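Local coordinates for protein annexin A8 (Homo sapiens, PDB 1W3W) that binds calcium ions and acidic phospholipids as a member of the annexin family and acts as an indirect anticoagulant, at residues D104-G108 / L109-E113. Residues are numbered along the deposited sequence; the frame is centred on the assembly and turned at random.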
# COMPACT_ATOMS: atom_id res chain seq x y z
N ASP A 104 7.89 -10.79 0.14
CA ASP A 104 6.94 -11.85 0.42
C ASP A 104 6.06 -12.14 -0.79
O ASP A 104 5.68 -13.29 -1.01
CB ASP A 104 6.03 -11.50 1.59
CG ASP A 104 6.72 -11.55 2.93
OD1 ASP A 104 7.91 -11.96 3.01
OD2 ASP A 104 6.15 -11.16 3.97
N ALA A 105 5.72 -11.12 -1.57
CA ALA A 105 4.87 -11.30 -2.74
C ALA A 105 5.53 -12.17 -3.80
O ALA A 105 4.83 -12.80 -4.59
CB ALA A 105 4.47 -9.97 -3.34
N MET A 106 6.86 -12.17 -3.85
CA MET A 106 7.62 -12.90 -4.86
C MET A 106 8.34 -14.17 -4.37
O MET A 106 8.65 -15.02 -5.19
CB MET A 106 8.64 -11.97 -5.50
CG MET A 106 8.03 -10.95 -6.43
SD MET A 106 9.25 -9.88 -7.15
CE MET A 106 9.56 -8.79 -5.79
N LYS A 107 8.58 -14.33 -3.07
CA LYS A 107 9.43 -15.43 -2.57
C LYS A 107 8.71 -16.78 -2.42
O LYS A 107 9.35 -17.81 -2.21
CB LYS A 107 10.02 -15.06 -1.21
CG LYS A 107 9.08 -15.34 -0.02
CD LYS A 107 9.70 -14.86 1.29
CE LYS A 107 9.23 -15.67 2.51
NZ LYS A 107 7.98 -15.13 3.11
N GLY A 108 7.39 -16.75 -2.47
CA GLY A 108 6.60 -17.93 -2.22
C GLY A 108 6.23 -18.66 -3.49
O GLY A 108 6.86 -18.50 -4.54
N LEU A 109 5.18 -19.44 -3.38
CA LEU A 109 4.61 -20.18 -4.47
C LEU A 109 3.57 -19.28 -5.13
O LEU A 109 2.58 -18.90 -4.51
CB LEU A 109 3.97 -21.45 -3.90
CG LEU A 109 3.73 -22.64 -4.83
CD1 LEU A 109 5.03 -23.16 -5.41
CD2 LEU A 109 3.03 -23.74 -4.05
N GLY A 110 3.81 -18.92 -6.39
CA GLY A 110 3.00 -17.94 -7.08
C GLY A 110 3.55 -16.54 -6.83
O GLY A 110 4.43 -16.33 -5.98
N THR A 111 3.06 -15.58 -7.59
CA THR A 111 3.40 -14.18 -7.39
C THR A 111 2.12 -13.46 -6.99
O THR A 111 1.08 -13.66 -7.60
CB THR A 111 3.97 -13.59 -8.67
OG1 THR A 111 5.15 -14.31 -9.05
CG2 THR A 111 4.47 -12.15 -8.45
N LYS A 112 2.19 -12.65 -5.94
CA LYS A 112 1.04 -11.85 -5.51
C LYS A 112 1.16 -10.52 -6.25
O LYS A 112 1.64 -9.53 -5.70
CB LYS A 112 1.03 -11.67 -3.99
CG LYS A 112 0.83 -12.97 -3.20
CD LYS A 112 0.86 -12.72 -1.70
CE LYS A 112 0.68 -14.01 -0.89
NZ LYS A 112 1.85 -14.24 0.03
N GLU A 113 0.75 -10.54 -7.51
CA GLU A 113 0.95 -9.41 -8.41
C GLU A 113 0.20 -8.19 -7.91
O GLU A 113 0.68 -7.08 -8.06
CB GLU A 113 0.51 -9.77 -9.85
CG GLU A 113 1.37 -10.87 -10.47
CD GLU A 113 0.96 -11.24 -11.89
OE1 GLU A 113 1.85 -11.72 -12.63
OE2 GLU A 113 -0.22 -11.06 -12.26
O HOH W 1 4.92 -15.47 -3.48
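A105 and K112 close the turn where helix 96-107 runs out into the K-G-L-G-T loop of the predicted second annexin repeat: a carbonyl in the helix's last turn is answered by an N-H seven residues on, and the loop folds back on the helix end. D104 turns its carboxylate from the loop; K107 NZ donates to D104 OD1 at 3.2 Å within a salt bridge, approaching from well above the carboxylate plane, while OD2 pairs with K100. At A105 the carbonyl oxygen accepts the backbone N-H of K112, N to O 3.0 Å and nearly straight at 168°. T111 CA adds a CH...O contact to A105 O at 3.4 Å, and the methyl CB of A105 rests 3.9 Å from K112 CB. M106 sends CG to within 4.3 Å of T111 CG2, a loose touch; chi1 of -60° sets T111 OG1 anti to the carbonyl carbon, where it bonds to D150, and CG2 anti to the backbone N. At G108 the backbone N donates to a water 3.0 Å away, which lies 2.7 Å from G110 O and, more weakly bonded, 2.9 Å from A105 O; with more acceptors in reach than protons, it need not serve both at once. The turn sits at the surface between helix 96-107 and helix 113-122, where A105, M106 and T111 pack on I116, while M106 also touches L143, D146 and D150 of helix 143-150.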